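Local coordinates for capsid polyprotein VP90 (Turkey astrovirus 2, PDB 3TS3) that probably self-assembles into the icosahedral capsid of the virus, this chain being its P2 globular domain, the projecting spike, at residues 16-21 with 94-100; 30-36 with 186-191. All coordinates share one frame; numbering follows the deposited sequence.

In the fold
Interactions 1 and 2 are adjoining parts of one spike domain, their centres about 13 Å apart, and both contribute strands to the same antiparallel sheet. Strand 87-90 stands between them, pairing with strand 98-101 of interaction 1 and with strand 34-37 of interaction 2, which in turn pairs with 187-189. Apolar side chains bridge the two directly: Val18 CG1 lies 3.5 Å from Val33 CG1, and Phe17 CE1 lies 3.5 Å from Phe34 CE2. Interaction 2 is nearer the centre of the chain, about 9 Å away against about 17 Å for interaction 1. Both contacts also touch the second subunit.

Interaction 1. Residues 16-21 with 94-100; sequences YFVYNF and LGVGVMQ
The phenol of Tyr19 donates a hydrogen bond to Met99 O, with OH 2.7 Å from that oxygen, in the carbonyl plane and on a lone pair; tyrosine suits because its long ring carries the hydroxyl that far. A second bond runs the other way: Gln100 NE2 donates to Phe17 O at 2.9 Å, standing above the carbonyl plane rather than on a lone pair. Gln100, bent at chi2 (-82°), offers both donor and acceptor; its OE1 is held by Thr14 and Thr104, so both ends of the amide are fixed. The same NE2 meets the edge of the Tyr19 ring, the two planes nearly perpendicular. A water joins Phe21 N to Leu94 O.

Apolar contacts surround these bonds. In the conformer described, the unbranched thioether of Met99 lets SD lie obliquely beside the Tyr19 ring, 4.5 Å from the ring centroid, a Met-aromatic contact, while CE meets Val18 CG2. Val96, branched at CB, sets CG1 squarely over one face of Phe21, 3.8 Å from the ring centroid, in a CH-pi contact. Leu94 reaches Val18 CG1 through CD1 and Asn20 CB through CD2.

Pro5 of the second subunit packs on Tyr19 and Val96. Within the chain, Met99 and Gln100 form a classic beta bulge opposite Leu88 of strand 87-90, and Phe17 touches Leu88 of that strand and Leu105 of helix 102-105.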
ATOM      1  N   TYR C  16      -5.178  20.410   5.592  1.00  9.55           N
ATOM      2  CA  TYR C  16      -6.042  19.623   6.466  1.00  9.29           C
ATOM      3  C   TYR C  16      -5.545  18.191   6.518  1.00  8.82           C
ATOM      4  O   TYR C  16      -4.692  17.810   5.742  1.00  9.01           O
ATOM      5  CB  TYR C  16      -7.501  19.662   5.985  1.00 10.14           C
ATOM      6  CG  TYR C  16      -8.056  21.062   5.898  1.00  9.99           C
ATOM      7  CD1 TYR C  16      -8.140  21.710   4.686  1.00  9.78           C
ATOM      8  CD2 TYR C  16      -8.457  21.744   7.036  1.00 12.30           C
ATOM      9  CE1 TYR C  16      -8.626  22.983   4.596  1.00 12.37           C
ATOM     10  CE2 TYR C  16      -8.949  23.023   6.952  1.00 12.80           C
ATOM     11  CZ  TYR C  16      -9.024  23.636   5.729  1.00 13.15           C
ATOM     12  OH  TYR C  16      -9.499  24.920   5.610  1.00 16.67           O
ATOM     13  N   PHE C  17      -6.108  17.398   7.422  1.00  8.06           N
ATOM     14  CA  PHE C  17      -5.687  16.014   7.559  1.00  8.31           C
ATOM     15  C   PHE C  17      -5.934  15.332   6.208  1.00  8.26           C
ATOM     16  O   PHE C  17      -5.048  14.667   5.678  1.00  8.02           O
ATOM     17  CB  PHE C  17      -6.530  15.357   8.666  1.00  7.94           C
ATOM     18  CG  PHE C  17      -6.015  14.020   9.145  1.00  8.21           C
ATOM     19  CD1 PHE C  17      -6.009  12.927   8.316  1.00  7.76           C
ATOM     20  CD2 PHE C  17      -5.587  13.864  10.445  1.00  9.02           C
ATOM     21  CE1 PHE C  17      -5.561  11.712   8.767  1.00  8.14           C
ATOM     22  CE2 PHE C  17      -5.138  12.650  10.903  1.00  9.05           C
ATOM     23  CZ  PHE C  17      -5.122  11.572  10.064  1.00  7.79           C
ATOM     24  N   VAL C  18      -7.128  15.525   5.648  1.00  8.49           N
ATOM     25  CA  VAL C  18      -7.440  15.064   4.302  1.00  8.80           C
ATOM     26  C   VAL C  18      -7.950  16.270   3.527  1.00  8.72           C
ATOM     27  O   VAL C  18      -8.794  16.995   4.015  1.00  9.18           O
ATOM     28  CB  VAL C  18      -8.524  13.974   4.294  1.00  8.33           C
ATOM     29  CG1 VAL C  18      -8.758  13.453   2.864  1.00  9.57           C
ATOM     30  CG2 VAL C  18      -8.162  12.852   5.243  1.00 10.17           C
ATOM     31  N   TYR C  19      -7.416  16.485   2.335  1.00  8.39           N
ATOM     32  CA  TYR C  19      -7.810  17.627   1.524  1.00  8.68           C
ATOM     33  C   TYR C  19      -7.903  17.268   0.044  1.00  9.19           C
ATOM     34  O   TYR C  19      -7.368  16.270  -0.401  1.00  8.87           O
ATOM     35  CB  TYR C  19      -6.844  18.800   1.749  1.00  8.59           C
ATOM     36  CG  TYR C  19      -5.414  18.448   1.432  1.00  7.76           C
ATOM     37  CD1 TYR C  19      -4.619  17.788   2.353  1.00  7.94           C
ATOM     38  CD2 TYR C  19      -4.870  18.753   0.201  1.00  7.73           C
ATOM     39  CE1 TYR C  19      -3.324  17.445   2.050  1.00  9.42           C
ATOM     40  CE2 TYR C  19      -3.576  18.411  -0.111  1.00  9.16           C
ATOM     41  CZ  TYR C  19      -2.808  17.756   0.823  1.00  9.24           C
ATOM     42  OH  TYR C  19      -1.517  17.412   0.529  1.00  9.96           O
ATOM     43  N   ASN C  20      -8.623  18.089  -0.705  1.00  9.13           N
ATOM     44  CA  ASN C  20      -8.758  17.903  -2.145  1.00  9.89           C
ATOM     45  C   ASN C  20      -7.848  18.823  -2.968  1.00 10.04           C
ATOM     46  O   ASN C  20      -7.108  19.620  -2.415  1.00 10.11           O
ATOM     47  CB  ASN C  20     -10.226  17.939  -2.594  1.00  9.69           C
ATOM     48  CG  ASN C  20     -10.854  19.312  -2.488  1.00 10.35           C
ATOM     49  OD1 ASN C  20     -10.171  20.318  -2.430  1.00 10.30           O
ATOM     50  ND2 ASN C  20     -12.179  19.344  -2.496  1.00 12.24           N
ATOM     51  N   PHE C  21      -7.916  18.700  -4.289  1.00 10.71           N
ATOM     52  CA  PHE C  21      -7.061  19.481  -5.184  1.00 11.62           C
ATOM     53  C   PHE C  21      -7.331  20.977  -5.097  1.00 12.61           C
ATOM     54  O   PHE C  21      -6.496  21.772  -5.482  1.00 13.71           O
ATOM     55  CB  PHE C  21      -7.137  18.988  -6.633  1.00 11.80           C
ATOM     56  CG  PHE C  21      -6.237  17.811  -6.937  1.00 10.98           C
ATOM     57  CD1 PHE C  21      -6.749  16.678  -7.528  1.00 11.84           C
ATOM     58  CD2 PHE C  21      -4.895  17.846  -6.632  1.00 11.46           C
ATOM     59  CE1 PHE C  21      -5.942  15.601  -7.810  1.00 12.00           C
ATOM     60  CE2 PHE C  21      -4.077  16.769  -6.920  1.00 11.03           C
ATOM     61  CZ  PHE C  21      -4.608  15.647  -7.510  1.00 11.74           C
ATOM     62  N   LEU C  94     -11.051  11.579  -4.815  1.00  9.37           N
ATOM     63  CA  LEU C  94     -10.268  12.809  -4.829  1.00  9.13           C
ATOM     64  C   LEU C  94      -9.182  12.873  -5.898  1.00  9.27           C
ATOM     65  O   LEU C  94      -8.888  13.932  -6.430  1.00  9.42           O
ATOM     66  CB  LEU C  94      -9.661  13.068  -3.454  1.00  9.28           C
ATOM     67  CG  LEU C  94     -10.634  13.132  -2.274  1.00  9.72           C
ATOM     68  CD1 LEU C  94      -9.862  13.368  -0.994  1.00 10.68           C
ATOM     69  CD2 LEU C  94     -11.651  14.248  -2.504  1.00 10.91           C
ATOM     70  N   GLY C  95      -8.533  11.742  -6.140  1.00  8.86           N
ATOM     71  CA  GLY C  95      -7.466  11.680  -7.118  1.00  8.46           C
ATOM     72  C   GLY C  95      -6.146  12.255  -6.624  1.00  8.35           C
ATOM     73  O   GLY C  95      -5.193  12.351  -7.377  1.00  8.92           O
ATOM     74  N   VAL C  96      -6.108  12.647  -5.358  1.00  7.86           N
ATOM     75  CA  VAL C  96      -4.933  13.282  -4.760  1.00  7.65           C
ATOM     76  C   VAL C  96      -3.725  12.384  -4.525  1.00  7.06           C
ATOM     77  O   VAL C  96      -2.620  12.876  -4.383  1.00  7.54           O
ATOM     78  CB  VAL C  96      -5.255  14.080  -3.466  1.00  7.61           C
ATOM     79  CG1 VAL C  96      -6.169  15.257  -3.786  1.00  8.26           C
ATOM     80  CG2 VAL C  96      -5.864  13.182  -2.411  1.00  8.41           C
ATOM     81  N   GLY C  97      -3.944  11.078  -4.447  1.00  6.59           N
ATOM     82  CA  GLY C  97      -2.855  10.163  -4.161  1.00  6.57           C
ATOM     83  C   GLY C  97      -2.209  10.444  -2.817  1.00  6.38           C
ATOM     84  O   GLY C  97      -2.906  10.685  -1.849  1.00  6.58           O
ATOM     85  N   VAL C  98      -0.881  10.458  -2.764  1.00  5.73           N
ATOM     86  CA  VAL C  98      -0.215  10.683  -1.491  1.00  6.25           C
ATOM     87  C   VAL C  98      -0.345  12.154  -1.117  1.00  6.57           C
ATOM     88  O   VAL C  98       0.111  13.022  -1.829  1.00  7.15           O
ATOM     89  CB  VAL C  98       1.274  10.309  -1.574  1.00  5.77           C
ATOM     90  CG1 VAL C  98       2.034  10.824  -0.352  1.00  6.52           C
ATOM     91  CG2 VAL C  98       1.439   8.794  -1.745  1.00  5.74           C
ATOM     92  N   MET C  99      -1.017  12.413  -0.005  1.00  6.69           N
ATOM     93  CA  MET C  99      -1.302  13.787   0.298  0.50  6.27           C
ATOM     94  C   MET C  99      -0.808  14.119   1.690  1.00  6.69           C
ATOM     95  O   MET C  99      -0.767  15.298   2.004  1.00  7.59           O
ATOM     96  CB  MET C  99      -2.787  14.163   0.078  0.50  5.92           C
ATOM     97  CG  MET C  99      -3.818  13.261   0.763  0.50  4.96           C
ATOM     98  SD  MET C  99      -4.156  13.801   2.453  0.50  3.55           S
ATOM     99  CE  MET C  99      -4.717  12.286   3.228  0.50  6.12           C
ATOM    100  N   GLN C 100      -0.250  13.141   2.393  1.00  6.14           N
ATOM    101  CA  GLN C 100       0.549  13.391   3.589  1.00  5.88           C
ATOM    102  C   GLN C 100       1.682  12.403   3.683  1.00  6.17           C
ATOM    103  O   GLN C 100       1.573  11.282   3.238  1.00  6.07           O
ATOM    104  CB  GLN C 100      -0.246  13.251   4.900  1.00  6.31           C
ATOM    105  CG  GLN C 100      -1.546  13.998   4.980  1.00  6.48           C
ATOM    106  CD  GLN C 100      -1.392  15.457   5.355  1.00  8.13           C
ATOM    107  OE1 GLN C 100      -0.295  15.952   5.590  1.00  7.92           O
ATOM    108  NE2 GLN C 100      -2.511  16.147   5.421  1.00  9.17           N
TER
HETATM  109  O   HOH W   1      -9.545  16.551  -5.485  1.00 12.33           O

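Interaction 2. Residues 30-36 with 186-191; sequences ETGVFCL and YFWNWS
Asn189 OD1 accepts two backbone N-H groups of the 30-36 segment: Phe34 N at 3.1 Å in a nearly straight bond, and Val33 N at 2.7 Å in a weak one with an N-H...O angle of only 128°. Its ND2 donates to Glu30 O at 2.9 Å, close to the amide's own plane. Asparagine suits this place because one short side chain offers both an acceptor and a donor to the ends of the type II turn from Glu30 to Val33. With CG between the backbone N and the carbonyl carbon (chi1 80°), the amide lies nearly parallel to the Phe34 ring, 10° between planes, and CB rests over that ring's face, toward its rim.

Main-chain bonds extend the grip: Gly32 N, in a residue whose positive phi fits the turn, donates to Asn189 O, and Asn189 N to Phe34 O. Thr31 OG1 accepts Ser191 N at 2.9 Å in an almost straight bond and also bonds Asp194.

Farther along, Cys35 CB stands over the centre of the Trp188 six-membered ring, 3.3 Å from its centroid. With SG anti to the backbone N, the sulfur lies over the five-membered ring and meets Tyr186 CD1 at 3.4 Å. Tyr186 stacks on Tyr186 of the second subunit.

Cys35 with Trp188 is a non-hydrogen-bonded pair and Leu36 with Phe187 a hydrogen-bonded one, an antiparallel register that joins strand 34-37 to 187-189 within the spike's main sheet, with the turn that leads into strand 34-37 pinned by Asn189.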
ATOM      1  N   GLU C  30     -16.294   9.853   7.641  1.00 16.19           N
ATOM      2  CA  GLU C  30     -16.543   8.640   6.872  1.00 15.79           C
ATOM      3  C   GLU C  30     -15.386   7.660   6.846  1.00 14.25           C
ATOM      4  O   GLU C  30     -14.220   8.039   6.832  1.00 13.75           O
ATOM      5  CB  GLU C  30     -16.882   8.921   5.402  1.00 16.86           C
ATOM      6  CG  GLU C  30     -17.715  10.121   5.070  1.00 21.44           C
ATOM      7  CD  GLU C  30     -17.465  10.561   3.628  1.00 25.96           C
ATOM      8  OE1 GLU C  30     -17.358   9.682   2.740  1.00 28.69           O
ATOM      9  OE2 GLU C  30     -17.345  11.778   3.382  1.00 28.65           O
ATOM     10  N   THR C  31     -15.745   6.396   6.744  1.00 12.64           N
ATOM     11  CA  THR C  31     -14.805   5.335   6.520  1.00 11.54           C
ATOM     12  C   THR C  31     -14.151   5.534   5.156  1.00 11.24           C
ATOM     13  O   THR C  31     -14.778   5.996   4.215  1.00 11.42           O
ATOM     14  CB  THR C  31     -15.547   3.987   6.502  1.00 11.43           C
ATOM     15  OG1 THR C  31     -15.750   3.531   7.843  1.00 11.38           O
ATOM     16  CG2 THR C  31     -14.778   2.946   5.713  1.00 10.84           C
ATOM     17  N   GLY C  32     -12.878   5.181   5.063  1.00  9.87           N
ATOM     18  CA  GLY C  32     -12.162   5.188   3.800  1.00  9.53           C
ATOM     19  C   GLY C  32     -11.736   6.509   3.198  1.00  8.77           C
ATOM     20  O   GLY C  32     -11.479   6.569   2.008  1.00  8.70           O
ATOM     21  N   VAL C  33     -11.639   7.549   4.019  1.00  8.69           N
ATOM     22  CA  VAL C  33     -11.200   8.874   3.466  0.50  8.75           C
ATOM     23  C   VAL C  33      -9.660   9.023   3.478  1.00  8.20           C
ATOM     24  O   VAL C  33      -9.149   9.778   2.666  1.00  8.09           O
ATOM     25  CB  VAL C  33     -11.815  10.008   4.321  0.50  8.92           C
ATOM     26  CG1 VAL C  33     -11.327  11.348   3.852  0.50  9.95           C
ATOM     27  CG2 VAL C  33     -13.344   9.956   4.262  0.50  9.91           C
ATOM     28  N   PHE C  34      -8.981   8.164   4.229  1.00  7.48           N
ATOM     29  CA  PHE C  34      -7.529   8.062   4.089  1.00  7.29           C
ATOM     30  C   PHE C  34      -7.003   6.637   4.239  1.00  7.16           C
ATOM     31  O   PHE C  34      -7.572   5.816   4.943  1.00  6.81           O
ATOM     32  CB  PHE C  34      -6.761   9.043   4.964  1.00  7.37           C
ATOM     33  CG  PHE C  34      -6.999   8.872   6.435  1.00  7.07           C
ATOM     34  CD1 PHE C  34      -6.165   8.081   7.205  1.00  7.99           C
ATOM     35  CD2 PHE C  34      -8.022   9.547   7.057  1.00  8.79           C
ATOM     36  CE1 PHE C  34      -6.373   7.951   8.556  1.00  9.43           C
ATOM     37  CE2 PHE C  34      -8.225   9.414   8.407  1.00  7.99           C
ATOM     38  CZ  PHE C  34      -7.402   8.620   9.152  1.00  9.16           C
ATOM     39  N   CYS C  35      -5.897   6.373   3.561  1.00  7.28           N
ATOM     40  CA  CYS C  35      -5.261   5.079   3.552  1.00  7.39           C
ATOM     41  C   CYS C  35      -3.813   5.195   4.010  1.00  7.28           C
ATOM     42  O   CYS C  35      -3.073   6.017   3.496  1.00  7.51           O
ATOM     43  CB  CYS C  35      -5.306   4.525   2.128  1.00  7.30           C
ATOM     44  SG  CYS C  35      -4.249   3.093   1.820  1.00  8.90           S
ATOM     45  N   LEU C  36      -3.422   4.345   4.952  1.00  6.87           N
ATOM     46  CA  LEU C  36      -2.041   4.296   5.401  1.00  6.61           C
ATOM     47  C   LEU C  36      -1.283   3.254   4.594  1.00  6.67           C
ATOM     48  O   LEU C  36      -1.618   2.081   4.615  1.00  7.04           O
ATOM     49  CB  LEU C  36      -1.958   3.926   6.886  1.00  6.73           C
ATOM     50  CG  LEU C  36      -0.553   3.649   7.435  1.00  6.87           C
ATOM     51  CD1 LEU C  36       0.286   4.923   7.483  1.00  7.95           C
ATOM     52  CD2 LEU C  36      -0.634   3.001   8.812  1.00  7.82           C
ATOM     53  N   TYR C 186      -2.932  -2.893   3.206  1.00  6.80           N
ATOM     54  CA  TYR C 186      -3.267  -1.489   3.335  1.00  6.66           C
ATOM     55  C   TYR C 186      -4.200  -1.344   4.528  1.00  6.61           C
ATOM     56  O   TYR C 186      -4.979  -2.235   4.811  1.00  6.68           O
ATOM     57  CB  TYR C 186      -4.019  -0.981   2.102  1.00  6.55           C
ATOM     58  CG  TYR C 186      -3.199  -0.710   0.858  1.00  5.94           C
ATOM     59  CD1 TYR C 186      -2.395   0.408   0.752  1.00  7.56           C
ATOM     60  CD2 TYR C 186      -3.276  -1.557  -0.225  1.00  7.08           C
ATOM     61  CE1 TYR C 186      -1.675   0.653  -0.403  1.00  7.49           C
ATOM     62  CE2 TYR C 186      -2.564  -1.324  -1.367  1.00  7.23           C
ATOM     63  CZ  TYR C 186      -1.775  -0.218  -1.460  1.00  6.63           C
ATOM     64  OH  TYR C 186      -1.081  -0.008  -2.622  1.00  7.09           O
ATOM     65  N   PHE C 187      -4.134  -0.206   5.192  1.00  6.54           N
ATOM     66  CA  PHE C 187      -5.035   0.110   6.283  1.00  6.91           C
ATOM     67  C   PHE C 187      -5.788   1.368   5.907  1.00  7.30           C
ATOM     68  O   PHE C 187      -5.207   2.289   5.370  1.00  7.48           O
ATOM     69  CB  PHE C 187      -4.281   0.296   7.604  1.00  7.23           C
ATOM     70  CG  PHE C 187      -3.898  -0.996   8.259  1.00  7.26           C
ATOM     71  CD1 PHE C 187      -2.793  -1.697   7.845  1.00  8.30           C
ATOM     72  CD2 PHE C 187      -4.663  -1.515   9.280  1.00  7.83           C
ATOM     73  CE1 PHE C 187      -2.454  -2.879   8.444  1.00  9.40           C
ATOM     74  CE2 PHE C 187      -4.327  -2.698   9.870  1.00  8.65           C
ATOM     75  CZ  PHE C 187      -3.224  -3.376   9.464  1.00  9.64           C
ATOM     76  N   TRP C 188      -7.084   1.381   6.185  1.00  6.81           N
ATOM     77  CA  TRP C 188      -7.942   2.514   5.876  1.00  6.55           C
ATOM     78  C   TRP C 188      -8.698   2.958   7.131  1.00  6.76           C
ATOM     79  O   TRP C 188      -8.994   2.147   7.992  1.00  6.99           O
ATOM     80  CB  TRP C 188      -8.945   2.123   4.789  1.00  6.81           C
ATOM     81  CG  TRP C 188      -8.362   1.892   3.420  1.00  6.68           C
ATOM     82  CD1 TRP C 188      -7.766   0.753   2.962  1.00  6.91           C
ATOM     83  CD2 TRP C 188      -8.367   2.809   2.326  1.00  6.79           C
ATOM     84  NE1 TRP C 188      -7.386   0.915   1.654  1.00  7.64           N
ATOM     85  CE2 TRP C 188      -7.752   2.166   1.240  1.00  6.62           C
ATOM     86  CE3 TRP C 188      -8.835   4.111   2.160  1.00  7.51           C
ATOM     87  CZ2 TRP C 188      -7.581   2.782   0.018  1.00  6.73           C
ATOM     88  CZ3 TRP C 188      -8.672   4.715   0.945  1.00  7.91           C
ATOM     89  CH2 TRP C 188      -8.047   4.054  -0.110  1.00  7.38           C
ATOM     90  N   ASN C 189      -9.004   4.246   7.242  1.00  7.08           N
ATOM     91  CA  ASN C 189      -9.722   4.699   8.428  1.00  7.83           C
ATOM     92  C   ASN C 189     -11.125   4.097   8.519  1.00  7.87           C
ATOM     93  O   ASN C 189     -11.802   3.906   7.527  1.00  7.95           O
ATOM     94  CB  ASN C 189      -9.739   6.226   8.550  1.00  7.98           C
ATOM     95  CG  ASN C 189     -10.778   6.872   7.670  1.00  8.76           C
ATOM     96  OD1 ASN C 189     -10.638   6.910   6.465  1.00  8.18           O
ATOM     97  ND2 ASN C 189     -11.817   7.405   8.283  1.00 10.03           N
ATOM     98  N   TRP C 190     -11.522   3.755   9.732  1.00  8.49           N
ATOM     99  CA  TRP C 190     -12.779   3.072   9.975  1.00  9.13           C
ATOM    100  C   TRP C 190     -13.607   3.941  10.912  1.00  9.84           C
ATOM    101  O   TRP C 190     -13.225   4.176  12.048  1.00 10.21           O
ATOM    102  CB  TRP C 190     -12.419   1.725  10.604  1.00  8.88           C
ATOM    103  CG  TRP C 190     -13.517   0.808  11.045  1.00  8.42           C
ATOM    104  CD1 TRP C 190     -14.711   1.147  11.596  1.00  9.51           C
ATOM    105  CD2 TRP C 190     -13.473  -0.624  11.027  1.00  8.26           C
ATOM    106  NE1 TRP C 190     -15.429   0.017  11.895  1.00  8.91           N
ATOM    107  CE2 TRP C 190     -14.688  -1.084  11.563  1.00  8.24           C
ATOM    108  CE3 TRP C 190     -12.527  -1.557  10.604  1.00  7.90           C
ATOM    109  CZ2 TRP C 190     -14.981  -2.433  11.681  1.00  8.75           C
ATOM    110  CZ3 TRP C 190     -12.823  -2.897  10.721  1.00  8.60           C
ATOM    111  CH2 TRP C 190     -14.035  -3.322  11.260  1.00  9.73           C
ATOM    112  N   SER C 191     -14.747   4.402  10.420  1.00 10.69           N
ATOM    113  CA  SER C 191     -15.615   5.300  11.171  1.00 11.50           C
ATOM    114  C   SER C 191     -16.104   4.662  12.465  1.00 11.52           C
ATOM    115  O   SER C 191     -16.427   3.497  12.498  1.00 11.16           O
ATOM    116  CB  SER C 191     -16.819   5.679  10.310  1.00 12.00           C
ATOM    117  OG  SER C 191     -17.817   6.292  11.091  1.00 15.04           O
TER